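Local coordinates for protein apicoplast TIC22, putative (Plasmodium falciparum 3D7, PDB 4E6Z) that acts as an essential chaperone required for protein import into the apicoplast, probably working with the TIC complex, at residues L141-E149 / Q162-S170; R173-Y181 / F213-E221. One frame throughout, in Å; residues are numbered along the deposited sequence.

Contact 1: residues L141-E149 / Q162-S170; sequences LMKEFLQLE and QNIYWKLIS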
loop_
_atom_site.group_PDB
_atom_site.type_symbol
_atom_site.label_atom_id
_atom_site.label_comp_id
_atom_site.label_asym_id
_atom_site.label_seq_id
_atom_site.Cartn_x
_atom_site.Cartn_y
_atom_site.Cartn_z
ATOM N N LEU A 141 4.569 -4.525 12.458
ATOM C CA LEU A 141 4.773 -3.309 13.238
ATOM C C LEU A 141 3.477 -2.810 13.870
ATOM O O LEU A 141 3.403 -2.623 15.083
ATOM C CB LEU A 141 5.400 -2.213 12.372
ATOM C CG LEU A 141 6.871 -2.420 12.003
ATOM C CD1 LEU A 141 7.357 -1.319 11.072
ATOM C CD2 LEU A 141 7.737 -2.485 13.258
HETATM N N MSE A 142 2.460 -2.593 13.044
HETATM C CA MSE A 142 1.168 -2.113 13.525
HETATM C C MSE A 142 0.587 -3.054 14.575
HETATM O O MSE A 142 -0.059 -2.614 15.525
HETATM C CB MSE A 142 0.190 -1.973 12.359
HETATM C CG MSE A 142 0.716 -1.129 11.217
HETATM SE SE MSE A 142 -0.240 -1.458 9.560
HETATM C CE MSE A 142 -2.002 -0.809 10.087
ATOM N N LYS A 143 0.822 -4.349 14.389
ATOM C CA LYS A 143 0.307 -5.378 15.287
ATOM C C LYS A 143 1.092 -5.421 16.593
ATOM O O LYS A 143 0.513 -5.408 17.680
ATOM C CB LYS A 143 0.368 -6.744 14.606
ATOM C CG LYS A 143 -0.108 -7.898 15.469
ATOM C CD LYS A 143 0.338 -9.229 14.886
ATOM C CE LYS A 143 -0.052 -9.343 13.422
ATOM N NZ LYS A 143 0.489 -10.582 12.798
ATOM N N GLU A 144 2.414 -5.482 16.475
ATOM C CA GLU A 144 3.301 -5.486 17.632
ATOM C C GLU A 144 3.073 -4.265 18.522
ATOM O O GLU A 144 3.410 -4.276 19.708
ATOM C CB GLU A 144 4.758 -5.547 17.167
ATOM C CG GLU A 144 5.742 -4.819 18.061
ATOM C CD GLU A 144 6.733 -3.996 17.265
ATOM O OE1 GLU A 144 6.404 -2.840 16.922
ATOM O OE2 GLU A 144 7.838 -4.504 16.976
ATOM N N PHE A 145 2.497 -3.215 17.947
ATOM C CA PHE A 145 2.221 -1.987 18.687
ATOM C C PHE A 145 1.100 -2.179 19.702
ATOM O O PHE A 145 1.221 -1.776 20.859
ATOM C CB PHE A 145 1.867 -0.848 17.727
ATOM C CG PHE A 145 1.319 0.372 18.410
ATOM C CD1 PHE A 145 2.163 1.262 19.053
ATOM C CD2 PHE A 145 -0.042 0.631 18.406
ATOM C CE1 PHE A 145 1.661 2.386 19.681
ATOM C CE2 PHE A 145 -0.550 1.754 19.033
ATOM C CZ PHE A 145 0.302 2.632 19.672
ATOM N N LEU A 146 0.010 -2.797 19.256
ATOM C CA LEU A 146 -1.154 -3.038 20.101
ATOM C C LEU A 146 -0.801 -3.877 21.326
ATOM O O LEU A 146 -1.421 -3.742 22.382
ATOM C CB LEU A 146 -2.247 -3.745 19.297
ATOM C CG LEU A 146 -2.683 -3.072 17.995
ATOM C CD1 LEU A 146 -3.614 -3.981 17.213
ATOM C CD2 LEU A 146 -3.341 -1.729 18.273
ATOM N N GLN A 147 0.195 -4.745 21.173
ATOM C CA GLN A 147 0.613 -5.642 22.244
ATOM C C GLN A 147 1.388 -4.898 23.326
ATOM O O GLN A 147 0.965 -4.853 24.482
ATOM C CB GLN A 147 1.465 -6.779 21.679
ATOM C CG GLN A 147 0.771 -7.597 20.605
ATOM C CD GLN A 147 1.742 -8.435 19.800
ATOM O OE1 GLN A 147 2.942 -8.454 20.077
ATOM N NE2 GLN A 147 1.229 -9.130 18.789
ATOM N N LEU A 148 2.521 -4.315 22.946
ATOM C CA LEU A 148 3.346 -3.567 23.888
ATOM C C LEU A 148 2.517 -2.481 24.559
ATOM O O LEU A 148 2.859 -1.998 25.638
ATOM C CB LEU A 148 4.547 -2.939 23.180
ATOM C CG LEU A 148 5.327 -3.835 22.215
ATOM C CD1 LEU A 148 6.593 -3.133 21.746
ATOM C CD2 LEU A 148 5.657 -5.172 22.863
ATOM N N GLU A 149 1.422 -2.104 23.906
ATOM C CA GLU A 149 0.519 -1.089 24.432
ATOM C C GLU A 149 -0.025 -1.515 25.794
ATOM O O GLU A 149 -0.041 -0.723 26.738
ATOM C CB GLU A 149 -0.621 -0.829 23.445
ATOM C CG GLU A 149 -1.259 0.551 23.563
ATOM C CD GLU A 149 -0.331 1.675 23.130
ATOM O OE1 GLU A 149 0.903 1.484 23.155
ATOM O OE2 GLU A 149 -0.840 2.756 22.768
ATOM N N GLN A 162 6.323 6.891 24.592
ATOM C CA GLN A 162 6.982 5.620 24.867
ATOM C C GLN A 162 7.082 4.759 23.609
ATOM O O GLN A 162 8.169 4.563 23.065
ATOM C CB GLN A 162 6.239 4.859 25.969
ATOM C CG GLN A 162 6.944 3.597 26.433
ATOM C CD GLN A 162 8.256 3.890 27.130
ATOM O OE1 GLN A 162 9.222 3.139 27.002
ATOM N NE2 GLN A 162 8.298 4.992 27.873
ATOM N N ASN A 163 5.942 4.246 23.152
ATOM C CA ASN A 163 5.905 3.402 21.962
ATOM C C ASN A 163 5.549 4.166 20.693
ATOM O O ASN A 163 4.753 5.105 20.720
ATOM C CB ASN A 163 4.939 2.230 22.157
ATOM C CG ASN A 163 5.550 1.102 22.963
ATOM O OD1 ASN A 163 6.772 0.978 23.054
ATOM N ND2 ASN A 163 4.699 0.265 23.548
ATOM N N ILE A 164 6.146 3.751 19.582
ATOM C CA ILE A 164 5.935 4.407 18.301
ATOM C C ILE A 164 4.669 3.914 17.613
ATOM O O ILE A 164 4.457 2.712 17.468
ATOM C CB ILE A 164 7.128 4.181 17.353
ATOM C CG1 ILE A 164 8.399 4.803 17.937
ATOM C CG2 ILE A 164 6.827 4.749 15.971
ATOM C CD1 ILE A 164 9.634 4.576 17.090
ATOM N N TYR A 165 3.830 4.852 17.191
ATOM C CA TYR A 165 2.657 4.521 16.397
ATOM C C TYR A 165 2.998 4.540 14.909
ATOM O O TYR A 165 3.228 5.600 14.325
ATOM C CB TYR A 165 1.502 5.480 16.699
ATOM C CG TYR A 165 0.287 5.259 15.824
ATOM C CD1 TYR A 165 -0.452 4.088 15.912
ATOM C CD2 TYR A 165 -0.122 6.223 14.912
ATOM C CE1 TYR A 165 -1.561 3.879 15.115
ATOM C CE2 TYR A 165 -1.231 6.025 14.110
ATOM C CZ TYR A 165 -1.946 4.851 14.215
ATOM O OH TYR A 165 -3.053 4.649 13.419
ATOM N N TRP A 166 3.042 3.358 14.306
ATOM C CA TRP A 166 3.346 3.226 12.888
ATOM C C TRP A 166 2.093 3.450 12.048
ATOM O O TRP A 166 1.193 2.613 12.027
ATOM C CB TRP A 166 3.942 1.847 12.607
ATOM C CG TRP A 166 5.205 1.600 13.368
ATOM C CD1 TRP A 166 5.331 0.980 14.582
ATOM C CD2 TRP A 166 6.527 1.980 12.974
ATOM N NE1 TRP A 166 6.652 0.946 14.960
ATOM C CE2 TRP A 166 7.407 1.557 13.991
ATOM C CE3 TRP A 166 7.053 2.639 11.857
ATOM C CZ2 TRP A 166 8.781 1.768 13.925
ATOM C CZ3 TRP A 166 8.418 2.851 11.794
ATOM C CH2 TRP A 166 9.266 2.415 12.820
ATOM N N LYS A 167 2.043 4.588 11.361
ATOM C CA LYS A 167 0.865 4.983 10.591
ATOM C C LYS A 167 1.019 4.663 9.106
ATOM O O LYS A 167 1.905 5.190 8.435
ATOM C CB LYS A 167 0.591 6.474 10.784
ATOM C CG LYS A 167 -0.567 7.015 9.974
ATOM C CD LYS A 167 -0.676 8.527 10.124
ATOM C CE LYS A 167 -1.140 8.915 11.518
ATOM N NZ LYS A 167 -2.534 8.464 11.783
ATOM N N LEU A 168 0.145 3.798 8.602
ATOM C CA LEU A 168 0.175 3.412 7.195
ATOM C C LEU A 168 -0.621 4.410 6.355
ATOM O O LEU A 168 -1.770 4.715 6.668
ATOM C CB LEU A 168 -0.387 1.997 7.026
ATOM C CG LEU A 168 -0.373 1.360 5.631
ATOM C CD1 LEU A 168 1.046 1.140 5.133
ATOM C CD2 LEU A 168 -1.142 0.046 5.644
ATOM N N ILE A 169 -0.004 4.914 5.292
ATOM C CA ILE A 169 -0.653 5.875 4.404
ATOM C C ILE A 169 -0.922 5.295 3.015
ATOM O O ILE A 169 0.011 5.075 2.240
ATOM C CB ILE A 169 0.215 7.136 4.221
ATOM C CG1 ILE A 169 0.715 7.650 5.572
ATOM C CG2 ILE A 169 -0.565 8.210 3.471
ATOM C CD1 ILE A 169 -0.394 8.014 6.529
ATOM N N SER A 170 -2.195 5.066 2.695
ATOM C CA SER A 170 -2.563 4.591 1.364
ATOM C C SER A 170 -2.163 5.603 0.300
ATOM O O SER A 170 -2.007 6.782 0.589
ATOM C CB SER A 170 -4.070 4.312 1.272
ATOM O OG SER A 170 -4.426 3.145 1.986
#
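The indole of W166 lies with one face against L141 of the helix and the other against I164 of its own strand. L141 CD1 sits over the centre of the six-membered ring, 14° off the normal, in a CH-pi contact. Its distance to the ring centroid is 4.0 Å. L141 CB meets the five-membered part at CD1 of W166, and L141 CD2 stands near NE1 of W166. On the opposite face, I164 CG2 is offset toward the rim. The F145 ring takes the edge of Y165 on one face. The planes of this edge-to-face pair stand at 64°. Its closest atoms are F145 CE2 and Y165 CD1, at 3.9 Å. CG of F145 is anti to the backbone N (chi1 169°), which turns the ring to the strand backbone. There F145 CD1 lies obliquely 3.1 Å from the carbonyl O of I164.

Selenomethionine M142 adds the inner end of the contact. Its CB points to one side, but SE reaches L168 CB at 4.3 Å. M142 CG also approaches the carbonyl O of W166. At the outer end N163 reaches the helix, with ND2 3.2 Å from L148 CB.

Helix segment 141-149, part of helix 135-150, runs roughly antiparallel to strand 164-169, and their axes approach to 7.9 Å. The strand pairs with strand 97-103 through Y165, K167 and I169, so this is a helix packed on an edge strand of a three-stranded mixed sheet. W166 also touches P89 and C100.

No hydrogen bond joins the two segments. E144 OE1 comes only within 4.3 Å of W166 NE1. The contact therefore rests on aromatic and aliphatic packing, with little to fix it by direction, and most of its residues remain partly exposed.

Contact 2: residues R173-Y181 / F213-E221; sequences RQLQNALYY and FFDLEDLKE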
loop_
_atom_site.group_PDB
_atom_site.type_symbol
_atom_site.label_atom_id
_atom_site.label_comp_id
_atom_site.label_asym_id
_atom_site.label_seq_id
_atom_site.Cartn_x
_atom_site.Cartn_y
_atom_site.Cartn_z
ATOM N N ARG A 173 -3.351 9.093 -4.532
ATOM C CA ARG A 173 -4.044 9.060 -5.813
ATOM C C ARG A 173 -5.100 7.944 -5.882
ATOM O O ARG A 173 -6.123 8.091 -6.544
ATOM C CB ARG A 173 -3.026 8.911 -6.949
ATOM C CG ARG A 173 -3.635 8.909 -8.338
ATOM C CD ARG A 173 -2.579 8.668 -9.407
ATOM N NE ARG A 173 -1.908 7.382 -9.233
ATOM C CZ ARG A 173 -1.169 6.789 -10.167
ATOM N NH1 ARG A 173 -1.011 7.360 -11.354
ATOM N NH2 ARG A 173 -0.596 5.619 -9.915
ATOM N N GLN A 174 -4.849 6.829 -5.203
ATOM C CA GLN A 174 -5.800 5.724 -5.198
ATOM C C GLN A 174 -6.975 5.990 -4.258
ATOM O O GLN A 174 -8.095 5.553 -4.522
ATOM C CB GLN A 174 -5.112 4.400 -4.846
ATOM C CG GLN A 174 -3.979 4.018 -5.791
ATOM C CD GLN A 174 -4.379 4.093 -7.257
ATOM O OE1 GLN A 174 -5.488 3.711 -7.636
ATOM N NE2 GLN A 174 -3.473 4.589 -8.091
ATOM N N LEU A 175 -6.726 6.705 -3.164
ATOM C CA LEU A 175 -7.802 7.101 -2.261
ATOM C C LEU A 175 -8.793 7.981 -2.999
ATOM O O LEU A 175 -10.003 7.879 -2.799
ATOM C CB LEU A 175 -7.253 7.840 -1.045
ATOM C CG LEU A 175 -6.727 6.972 0.098
ATOM C CD1 LEU A 175 -5.824 7.790 1.030
ATOM C CD2 LEU A 175 -7.894 6.355 0.856
ATOM N N GLN A 176 -8.271 8.846 -3.859
ATOM C CA GLN A 176 -9.119 9.667 -4.703
ATOM C C GLN A 176 -9.878 8.813 -5.716
ATOM O O GLN A 176 -11.085 8.971 -5.895
ATOM C CB GLN A 176 -8.298 10.732 -5.425
ATOM C CG GLN A 176 -9.152 11.711 -6.209
ATOM C CD GLN A 176 -10.246 12.344 -5.362
ATOM O OE1 GLN A 176 -9.973 13.136 -4.454
ATOM N NE2 GLN A 176 -11.497 12.000 -5.662
ATOM N N ASN A 177 -9.163 7.911 -6.382
ATOM C CA ASN A 177 -9.774 7.013 -7.357
ATOM C C ASN A 177 -10.917 6.202 -6.754
ATOM O O ASN A 177 -11.913 5.917 -7.422
ATOM C CB ASN A 177 -8.721 6.069 -7.946
ATOM C CG ASN A 177 -7.794 6.766 -8.919
ATOM O OD1 ASN A 177 -8.114 7.827 -9.442
ATOM N ND2 ASN A 177 -6.641 6.164 -9.176
ATOM N N ALA A 178 -10.769 5.841 -5.483
ATOM C CA ALA A 178 -11.729 4.974 -4.809
ATOM C C ALA A 178 -13.029 5.690 -4.441
ATOM O O ALA A 178 -14.085 5.065 -4.361
ATOM C CB ALA A 178 -11.098 4.347 -3.573
ATOM N N LEU A 179 -12.948 6.997 -4.216
ATOM C CA LEU A 179 -14.121 7.777 -3.828
ATOM C C LEU A 179 -15.247 7.634 -4.837
ATOM O O LEU A 179 -16.417 7.568 -4.466
ATOM C CB LEU A 179 -13.761 9.251 -3.661
ATOM C CG LEU A 179 -13.041 9.590 -2.361
ATOM C CD1 LEU A 179 -12.829 11.087 -2.252
ATOM C CD2 LEU A 179 -13.846 9.070 -1.183
ATOM N N TYR A 180 -14.883 7.589 -6.113
ATOM C CA TYR A 180 -15.843 7.429 -7.194
ATOM C C TYR A 180 -16.762 6.237 -6.941
ATOM O O TYR A 180 -17.970 6.316 -7.155
ATOM C CB TYR A 180 -15.096 7.254 -8.521
ATOM C CG TYR A 180 -15.980 7.083 -9.735
ATOM C CD1 TYR A 180 -16.228 5.825 -10.265
ATOM C CD2 TYR A 180 -16.563 8.182 -10.357
ATOM C CE1 TYR A 180 -17.030 5.664 -11.378
ATOM C CE2 TYR A 180 -17.366 8.030 -11.470
ATOM C CZ TYR A 180 -17.597 6.768 -11.976
ATOM O OH TYR A 180 -18.396 6.605 -13.083
ATOM N N TYR A 181 -16.181 5.142 -6.461
ATOM C CA TYR A 181 -16.900 3.882 -6.313
ATOM C C TYR A 181 -17.616 3.724 -4.974
ATOM O O TYR A 181 -18.277 2.716 -4.730
ATOM C CB TYR A 181 -15.948 2.710 -6.560
ATOM C CG TYR A 181 -15.337 2.752 -7.940
ATOM C CD1 TYR A 181 -16.033 2.266 -9.046
ATOM C CD2 TYR A 181 -14.076 3.294 -8.143
ATOM C CE1 TYR A 181 -15.479 2.312 -10.314
ATOM C CE2 TYR A 181 -13.514 3.347 -9.402
ATOM C CZ TYR A 181 -14.216 2.857 -10.485
ATOM O OH TYR A 181 -13.647 2.913 -11.737
ATOM N N PHE A 213 -6.122 -5.289 -6.735
ATOM C CA PHE A 213 -5.155 -4.292 -7.180
ATOM C C PHE A 213 -5.073 -3.093 -6.256
ATOM O O PHE A 213 -6.097 -2.535 -5.860
ATOM C CB PHE A 213 -5.488 -3.809 -8.594
ATOM C CG PHE A 213 -5.487 -4.898 -9.620
ATOM C CD1 PHE A 213 -4.343 -5.180 -10.349
ATOM C CD2 PHE A 213 -6.630 -5.642 -9.857
ATOM C CE1 PHE A 213 -4.343 -6.187 -11.299
ATOM C CE2 PHE A 213 -6.637 -6.644 -10.802
ATOM C CZ PHE A 213 -5.492 -6.920 -11.525
ATOM N N PHE A 214 -3.849 -2.692 -5.924
ATOM C CA PHE A 214 -3.641 -1.457 -5.182
ATOM C C PHE A 214 -3.846 -0.249 -6.090
ATOM O O PHE A 214 -4.407 0.758 -5.670
ATOM C CB PHE A 214 -2.261 -1.431 -4.512
ATOM C CG PHE A 214 -2.220 -2.175 -3.210
ATOM C CD1 PHE A 214 -2.459 -1.520 -2.012
ATOM C CD2 PHE A 214 -1.970 -3.537 -3.183
ATOM C CE1 PHE A 214 -2.434 -2.206 -0.809
ATOM C CE2 PHE A 214 -1.947 -4.230 -1.986
ATOM C CZ PHE A 214 -2.182 -3.565 -0.798
ATOM N N ASP A 215 -3.401 -0.362 -7.338
ATOM C CA ASP A 215 -3.610 0.698 -8.319
ATOM C C ASP A 215 -4.799 0.410 -9.231
ATOM O O ASP A 215 -4.851 -0.625 -9.896
ATOM C CB ASP A 215 -2.348 0.931 -9.151
ATOM C CG ASP A 215 -1.258 1.651 -8.371
ATOM O OD1 ASP A 215 -1.339 1.683 -7.124
ATOM O OD2 ASP A 215 -0.323 2.185 -9.008
ATOM N N LEU A 216 -5.754 1.335 -9.248
ATOM C CA LEU A 216 -6.904 1.239 -10.130
ATOM C C LEU A 216 -6.451 1.046 -11.574
ATOM O O LEU A 216 -6.991 0.212 -12.297
ATOM C CB LEU A 216 -7.775 2.494 -10.021
ATOM C CG LEU A 216 -8.933 2.581 -11.026
ATOM C CD1 LEU A 216 -9.820 1.346 -10.950
ATOM C CD2 LEU A 216 -9.756 3.844 -10.817
ATOM N N GLU A 217 -5.451 1.821 -11.983
ATOM C CA GLU A 217 -4.964 1.780 -13.357
ATOM C C GLU A 217 -4.406 0.409 -13.749
ATOM O O GLU A 217 -4.446 0.032 -14.922
ATOM C CB GLU A 217 -3.939 2.894 -13.612
ATOM C CG GLU A 217 -3.173 3.354 -12.370
ATOM C CD GLU A 217 -3.936 4.377 -11.536
ATOM O OE1 GLU A 217 -4.015 5.556 -11.947
ATOM O OE2 GLU A 217 -4.446 4.003 -10.460
ATOM N N ASP A 218 -3.898 -0.336 -12.771
ATOM C CA ASP A 218 -3.459 -1.710 -13.016
ATOM C C ASP A 218 -4.664 -2.613 -13.281
ATOM O O ASP A 218 -4.626 -3.474 -14.159
ATOM C CB ASP A 218 -2.652 -2.250 -11.833
ATOM C CG ASP A 218 -1.274 -1.604 -11.712
ATOM O OD1 ASP A 218 -0.785 -1.018 -12.704
ATOM O OD2 ASP A 218 -0.677 -1.693 -10.619
ATOM N N LEU A 219 -5.728 -2.412 -12.508
ATOM C CA LEU A 219 -6.962 -3.163 -12.676
ATOM C C LEU A 219 -7.557 -2.921 -14.057
ATOM O O LEU A 219 -7.825 -3.865 -14.799
ATOM C CB LEU A 219 -7.978 -2.786 -11.592
ATOM C CG LEU A 219 -9.392 -3.352 -11.783
ATOM C CD1 LEU A 219 -9.363 -4.867 -11.848
ATOM C CD2 LEU A 219 -10.329 -2.880 -10.678
ATOM N N LYS A 220 -7.760 -1.651 -14.396
ATOM C CA LYS A 220 -8.301 -1.282 -15.699
ATOM C C LYS A 220 -7.439 -1.825 -16.831
ATOM O O LYS A 220 -7.935 -2.122 -17.918
ATOM C CB LYS A 220 -8.439 0.238 -15.819
ATOM C CG LYS A 220 -9.603 0.812 -15.026
ATOM C CD LYS A 220 -9.707 2.320 -15.176
ATOM C CE LYS A 220 -10.910 2.861 -14.412
ATOM N NZ LYS A 220 -10.955 4.354 -14.379
ATOM N N GLU A 221 -6.145 -1.956 -16.570
ATOM C CA GLU A 221 -5.225 -2.467 -17.569
ATOM C C GLU A 221 -5.425 -3.966 -17.755
ATOM O O GLU A 221 -5.333 -4.479 -18.871
ATOM C CB GLU A 221 -3.782 -2.164 -17.168
ATOM C CG GLU A 221 -2.829 -2.058 -18.340
ATOM C CD GLU A 221 -1.756 -1.009 -18.117
ATOM O OE1 GLU A 221 -1.287 -0.419 -19.115
ATOM O OE2 GLU A 221 -1.391 -0.764 -16.947
#
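Helix 173-179 and helix 216-221 run at 60° to each other, their axes approach no closer than 11.4 Å, and the nearest CA atoms are those of Q174 and D215, the latter at the N-cap position of the second helix. The two helices meet beside the four-stranded mixed sheet: Q174 and A178 touch F195 of its strand 193-203, while Y181, just past the first helix, touches V240 and I238 of strand 238-242.

The Q174 amide is the centre of the contact. Its chain folds back at chi2 (-50°), which brings OE1 to the first turn of the second helix. There Q174 OE1 accepts from L216 N at 2.9 Å, in a nearly straight bond. N177 ND2 donates to the same oxygen from the opposite face of the amide plane. Q174 NE2 donates to E217 OE2 at 2.6 Å, meeting it from above the carboxylate plane. Both ends of the amide are thus held, which fixes its flip.

R173 closes the outer side with a salt-bridge network. Its guanidinium stacks on the E217 carboxylate, OE1 lying over the centre of one face, so that bridge rests on charge alone. At the guanidinium edge NH2 faces D215 OD2, which S260 also binds by a hydrogen bond. L216 CD2 packs 3.8 Å from N177 CB and, at the ring edge of Y181, 4.0 Å from Y181 CE2.

Overall arrangement
Contact 1 closes before contact 2 opens along the chain. Strand 164-169 of contact 1 leads straight into helix 172-179 of contact 2. The centres are 26 Å apart, on opposite sides of the centre of the chain, yet the two touch at this junction, where S170 CB lies 3.9 Å from L175 CD1. Each contact is associated with a different sheet. Contact 1 sets a helix against the three-stranded sheet. Contact 2 lies by the four-stranded sheet, and helix 216-227 follows its strand 208-213. The short passage from strand to helix thus joins the two sheet regions in the single chain of this import chaperone.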